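Local structure of polymerase X (Deinococcus radiodurans, 2W9M) at residues D22-L27 against R35-A40; H542-L547 against L553-R558. The protein probably extends DNA strands from deoxyribonucleoside triphosphates as a family X polymerase, and carries a cluster of bound zinc ions. All coordinates share one frame; numbering follows the deposited sequence.

Contact 1: D22-L27 against R35-A40; sequences DLLDIL and RAYRSA
Asp25 OD1 faces Arg38 NH2 at 3.9 Å, a long salt bridge that is the one polar link between 22-27 and 35-40. The oxygen lies at the edge of the guanidinium, near its plane, and the carboxylate is turned only 16° from that plane, so the two planes are nearly parallel, the carboxylate a little to one side, although the side chains that carry them cross at about a right angle. Arg38 gets there by a bend in mid-chain, chi3 -40°, which folds the guanidinium back from the extended course of its CG and CD. A second acid, Asp22, is farther off: its OD1 is 6.2 Å from Arg38 NE, no contact, but it may add to the negative field around that arginine.

The other half of the contact is apolar. Leu24 CD1 approaches the ring obliquely at Tyr37 CD1, one of the two ring carbons next to CG, 4.0 Å away. Leu17 and Pro84 also pack on Tyr37, and its OH makes a weak hydrogen bond to Glu72, so the ring is well enclosed while the charged pair lies in a less buried part of the contact. Leu24 in turn touches Tyr370. The two segments run in opposite directions, as consecutive antiparallel helices, 10-26 and 34-45, of the N-terminal helical domain of family X polymerases, which contains a helix-hairpin-helix motif.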
loop_
_atom_site.group_PDB
_atom_site.type_symbol
_atom_site.label_atom_id
_atom_site.label_comp_id
_atom_site.label_asym_id
_atom_site.label_seq_id
_atom_site.Cartn_x
_atom_site.Cartn_y
_atom_site.Cartn_z
ATOM N N ASP A 22 19.299 -12.512 11.364
ATOM C CA ASP A 22 19.526 -11.525 10.313
ATOM C C ASP A 22 18.325 -10.595 10.163
ATOM O O ASP A 22 18.484 -9.389 9.972
ATOM C CB ASP A 22 19.833 -12.214 8.979
ATOM C CG ASP A 22 21.267 -12.719 8.895
ATOM O OD1 ASP A 22 22.170 -12.065 9.462
ATOM O OD2 ASP A 22 21.492 -13.767 8.250
ATOM N N LEU A 23 17.125 -11.167 10.255
ATOM C CA LEU A 23 15.881 -10.399 10.183
ATOM C C LEU A 23 15.717 -9.450 11.374
ATOM O O LEU A 23 15.289 -8.306 11.209
ATOM C CB LEU A 23 14.675 -11.337 10.076
ATOM C CG LEU A 23 14.342 -11.874 8.683
ATOM C CD1 LEU A 23 13.278 -12.961 8.748
ATOM C CD2 LEU A 23 13.883 -10.740 7.791
ATOM N N LEU A 24 16.052 -9.932 12.569
ATOM C CA LEU A 24 16.019 -9.104 13.774
ATOM C C LEU A 24 17.105 -8.031 13.731
ATOM O O LEU A 24 16.917 -6.923 14.234
ATOM C CB LEU A 24 16.166 -9.970 15.028
ATOM C CG LEU A 24 15.019 -10.955 15.264
ATOM C CD1 LEU A 24 15.433 -12.098 16.186
ATOM C CD2 LEU A 24 13.798 -10.232 15.808
ATOM N N ASP A 25 18.237 -8.368 13.119
ATOM C CA ASP A 25 19.320 -7.412 12.905
ATOM C C ASP A 25 18.866 -6.227 12.056
ATOM O O ASP A 25 19.240 -5.085 12.322
ATOM C CB ASP A 25 20.514 -8.089 12.224
ATOM C CG ASP A 25 21.300 -8.977 13.167
ATOM O OD1 ASP A 25 21.254 -8.734 14.394
ATOM O OD2 ASP A 25 21.967 -9.916 12.679
ATOM N N ILE A 26 18.066 -6.506 11.030
ATOM C CA ILE A 26 17.627 -5.472 10.096
ATOM C C ILE A 26 17.042 -4.239 10.789
ATOM O O ILE A 26 17.382 -3.109 10.441
ATOM C CB ILE A 26 16.613 -6.025 9.076
ATOM C CG1 ILE A 26 17.334 -6.868 8.022
ATOM C CG2 ILE A 26 15.838 -4.888 8.415
ATOM C CD1 ILE A 26 16.415 -7.430 6.959
ATOM N N LEU A 27 16.174 -4.459 11.773
ATOM C CA LEU A 27 15.510 -3.355 12.463
ATOM C C LEU A 27 16.177 -3.029 13.794
ATOM O O LEU A 27 16.429 -1.863 14.100
ATOM C CB LEU A 27 14.028 -3.672 12.681
ATOM C CG LEU A 27 13.280 -4.249 11.472
ATOM C CD1 LEU A 27 11.861 -4.619 11.855
ATOM C CD2 LEU A 27 13.281 -3.279 10.298
ATOM N N ARG A 35 20.834 -12.193 19.198
ATOM C CA ARG A 35 21.983 -12.905 19.736
ATOM C C ARG A 35 21.588 -14.319 20.135
ATOM O O ARG A 35 22.334 -15.267 19.902
ATOM C CB ARG A 35 22.560 -12.168 20.943
ATOM C CG ARG A 35 23.734 -11.276 20.611
ATOM C CD ARG A 35 24.386 -10.739 21.868
ATOM N NE ARG A 35 25.804 -10.467 21.658
ATOM C CZ ARG A 35 26.553 -9.726 22.467
ATOM N NH1 ARG A 35 26.019 -9.169 23.547
ATOM N NH2 ARG A 35 27.837 -9.535 22.193
ATOM N N ALA A 36 20.406 -14.452 20.731
ATOM C CA ALA A 36 19.917 -15.752 21.182
ATOM C C ALA A 36 19.715 -16.727 20.024
ATOM O O ALA A 36 19.977 -17.922 20.159
ATOM C CB ALA A 36 18.628 -15.591 21.975
ATOM N N TYR A 37 19.246 -16.219 18.888
ATOM C CA TYR A 37 19.053 -17.060 17.711
ATOM C C TYR A 37 20.371 -17.331 16.990
ATOM O O TYR A 37 20.580 -18.415 16.446
ATOM C CB TYR A 37 18.027 -16.445 16.753
ATOM C CG TYR A 37 16.595 -16.766 17.120
ATOM C CD1 TYR A 37 15.766 -15.805 17.686
ATOM C CD2 TYR A 37 16.077 -18.037 16.911
ATOM C CE1 TYR A 37 14.459 -16.099 18.028
ATOM C CE2 TYR A 37 14.772 -18.342 17.250
ATOM C CZ TYR A 37 13.966 -17.371 17.807
ATOM O OH TYR A 37 12.665 -17.676 18.143
ATOM N N ARG A 38 21.260 -16.345 16.998
ATOM C CA ARG A 38 22.549 -16.478 16.334
ATOM C C ARG A 38 23.430 -17.484 17.069
ATOM O O ARG A 38 24.135 -18.278 16.444
ATOM C CB ARG A 38 23.247 -15.123 16.257
ATOM C CG ARG A 38 24.114 -14.931 15.026
ATOM C CD ARG A 38 24.742 -13.542 15.011
ATOM N NE ARG A 38 23.810 -12.508 15.455
ATOM C CZ ARG A 38 23.806 -11.981 16.676
ATOM N NH1 ARG A 38 24.688 -12.385 17.580
ATOM N NH2 ARG A 38 22.920 -11.047 16.996
ATOM N N SER A 39 23.380 -17.447 18.399
ATOM C CA SER A 39 24.169 -18.359 19.223
ATOM C C SER A 39 23.615 -19.780 19.165
ATOM O O SER A 39 24.371 -20.749 19.223
ATOM C CB SER A 39 24.236 -17.869 20.674
ATOM O OG SER A 39 22.987 -18.022 21.330
ATOM N N ALA A 40 22.296 -19.904 19.052
ATOM C CA ALA A 40 21.669 -21.214 18.915
ATOM C C ALA A 40 22.055 -21.855 17.584
ATOM O O ALA A 40 22.085 -23.079 17.458
ATOM C CB ALA A 40 20.156 -21.102 19.036
#

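Contact 2: H542-L547 against L553-R558; sequences HVVNSL and LDFVAR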
loop_
_atom_site.group_PDB
_atom_site.type_symbol
_atom_site.label_atom_id
_atom_site.label_comp_id
_atom_site.label_asym_id
_atom_site.label_seq_id
_atom_site.Cartn_x
_atom_site.Cartn_y
_atom_site.Cartn_z
ATOM N N HIS A 542 -16.346 12.118 4.319
ATOM C CA HIS A 542 -16.331 10.702 4.683
ATOM C C HIS A 542 -15.012 10.314 5.344
ATOM O O HIS A 542 -14.898 9.234 5.925
ATOM C CB HIS A 542 -16.528 9.818 3.445
ATOM C CG HIS A 542 -17.928 9.804 2.912
ATOM N ND1 HIS A 542 -18.331 10.598 1.859
ATOM C CD2 HIS A 542 -19.010 9.072 3.268
ATOM C CE1 HIS A 542 -19.606 10.366 1.599
ATOM N NE2 HIS A 542 -20.040 9.443 2.437
ATOM N N VAL A 543 -14.018 11.191 5.242
ATOM C CA VAL A 543 -12.658 10.874 5.663
ATOM C C VAL A 543 -12.183 11.754 6.823
ATOM O O VAL A 543 -12.043 12.967 6.665
ATOM C CB VAL A 543 -11.679 11.042 4.482
ATOM C CG1 VAL A 543 -10.246 10.776 4.921
ATOM C CG2 VAL A 543 -12.071 10.134 3.337
ATOM N N VAL A 544 -11.913 11.141 7.976
ATOM C CA VAL A 544 -11.456 11.885 9.155
ATOM C C VAL A 544 -10.151 12.654 8.938
ATOM O O VAL A 544 -9.921 13.663 9.593
ATOM C CB VAL A 544 -11.269 10.975 10.382
ATOM C CG1 VAL A 544 -12.591 10.364 10.797
ATOM C CG2 VAL A 544 -10.242 9.897 10.083
ATOM N N ASN A 545 -9.299 12.179 8.034
ATOM C CA ASN A 545 -8.041 12.863 7.739
ATOM C C ASN A 545 -8.237 14.308 7.290
ATOM O O ASN A 545 -7.296 15.101 7.317
ATOM C CB ASN A 545 -7.245 12.118 6.661
ATOM C CG ASN A 545 -7.019 10.664 6.999
ATOM O OD1 ASN A 545 -7.928 9.843 6.889
ATOM N ND2 ASN A 545 -5.801 10.335 7.408
ATOM N N SER A 546 -9.451 14.642 6.862
ATOM C CA SER A 546 -9.739 15.972 6.331
ATOM C C SER A 546 -9.919 16.994 7.451
ATOM O O SER A 546 -10.014 18.195 7.203
ATOM C CB SER A 546 -10.982 15.939 5.441
ATOM O OG SER A 546 -12.163 15.773 6.212
ATOM N N LEU A 547 -9.969 16.501 8.684
ATOM C CA LEU A 547 -10.090 17.350 9.861
ATOM C C LEU A 547 -8.730 17.906 10.255
ATOM O O LEU A 547 -7.717 17.216 10.142
ATOM C CB LEU A 547 -10.656 16.547 11.035
ATOM C CG LEU A 547 -12.052 15.939 10.885
ATOM C CD1 LEU A 547 -12.451 15.179 12.152
ATOM C CD2 LEU A 547 -13.072 17.019 10.558
ATOM N N LEU A 553 -8.744 15.907 17.397
ATOM C CA LEU A 553 -8.630 15.520 18.795
ATOM C C LEU A 553 -9.979 15.460 19.509
ATOM O O LEU A 553 -10.158 14.665 20.432
ATOM C CB LEU A 553 -7.661 16.440 19.538
ATOM C CG LEU A 553 -6.182 16.147 19.273
ATOM C CD1 LEU A 553 -5.294 17.050 20.106
ATOM C CD2 LEU A 553 -5.870 14.690 19.561
ATOM N N ASP A 554 -10.935 16.283 19.088
ATOM C CA ASP A 554 -12.248 16.226 19.720
ATOM C C ASP A 554 -13.239 15.351 18.947
ATOM O O ASP A 554 -14.313 15.030 19.456
ATOM C CB ASP A 554 -12.814 17.621 20.010
ATOM C CG ASP A 554 -13.418 18.273 18.793
ATOM O OD1 ASP A 554 -12.646 18.745 17.930
ATOM O OD2 ASP A 554 -14.667 18.330 18.713
ATOM N N PHE A 555 -12.876 14.955 17.730
ATOM C CA PHE A 555 -13.635 13.919 17.040
ATOM C C PHE A 555 -13.535 12.624 17.825
ATOM O O PHE A 555 -14.536 11.940 18.031
ATOM C CB PHE A 555 -13.121 13.669 15.625
ATOM C CG PHE A 555 -13.613 12.373 15.037
ATOM C CD1 PHE A 555 -14.776 12.336 14.277
ATOM C CD2 PHE A 555 -12.931 11.186 15.273
ATOM C CE1 PHE A 555 -15.239 11.145 13.748
ATOM C CE2 PHE A 555 -13.394 9.987 14.749
ATOM C CZ PHE A 555 -14.551 9.969 13.983
ATOM N N VAL A 556 -12.318 12.283 18.250
ATOM C CA VAL A 556 -12.101 11.062 19.024
ATOM C C VAL A 556 -12.586 11.207 20.463
ATOM O O VAL A 556 -12.847 10.214 21.138
ATOM C CB VAL A 556 -10.623 10.556 18.959
ATOM C CG1 VAL A 556 -9.752 11.494 18.144
ATOM C CG2 VAL A 556 -10.056 10.336 20.349
ATOM N N ALA A 557 -12.730 12.445 20.923
ATOM C CA ALA A 557 -13.288 12.686 22.248
ATOM C C ALA A 557 -14.792 12.471 22.195
ATOM O O ALA A 557 -15.391 11.930 23.125
ATOM C CB ALA A 557 -12.965 14.091 22.716
ATOM N N ARG A 558 -15.391 12.903 21.091
ATOM C CA ARG A 558 -16.818 12.725 20.859
ATOM C C ARG A 558 -17.095 11.248 20.583
ATOM O O ARG A 558 -18.055 10.676 21.095
ATOM C CB ARG A 558 -17.262 13.587 19.672
ATOM C CG ARG A 558 -18.663 14.172 19.796
ATOM C CD ARG A 558 -19.683 13.094 20.139
ATOM N NE ARG A 558 -21.049 13.480 19.797
ATOM C CZ ARG A 558 -22.107 12.683 19.934
ATOM N NH1 ARG A 558 -21.957 11.455 20.413
ATOM N NH2 ARG A 558 -23.313 13.116 19.596
#
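Val544 sets its CG1 methyl over one face of the Phe555 ring, 4.1 Å from the centroid and 23° off the normal, a CH-pi contact. The methyl is displaced toward the rim, so its nearest ring atom is Phe555 CZ, at 3.8 Å, with CE1 and CE2 just behind. Leu547 works at the other end of the same side chain: its CD1 sits 3.8 Å from Phe555 CB and meets the ring obliquely. With CG anti to the backbone N, chi1 164°, Phe555 reaches out from helix 549-561 toward the loop, and both aliphatic partners cross it at about a right angle. Cut back to an alanine, Phe555 would probably leave the Val544 methyl without the face it rests on and open a gap between loop and helix, Leu547 keeping little more than its touch on CB. Lys510 also packs against both Val544 and Phe555.

The loop belongs to the PHP domain, a distorted (βα)7 barrel whose strands run from 329-333 to 511-514, and it lies against the last of them: Val544 bonds through its backbone to Phe511 and packs on Ala512. Leu547 N closes a short turn onto Val544 O at 3.0 Å, which sets the spacing of the two side chains that meet the ring. Next to Val544, the Asn545 amide is held by Gly329 O and Asn514 OD1 through ND2, tying the turn to the barrel's first and last strands.

Overall arrangement
Contact 1 and contact 2 sit near opposite ends of the sequence, in the N-terminal helical domain and the C-terminal part of the PHP domain, with centres 41 Å apart and nearest atoms about 24 Å apart; they do not touch. Each lies near a ligand of the zinc cluster, though of different zinc ions. From contact 1, the Leu24 side chain is about 10 Å from that of Asp339, a zinc ligand, and about 13 Å from a bound zinc ion, while Leu27 touches Asp339 itself. From contact 2, the Val544 side chain is about 10 Å from that of His332, another zinc ligand. Neither contact supplies a metal ligand.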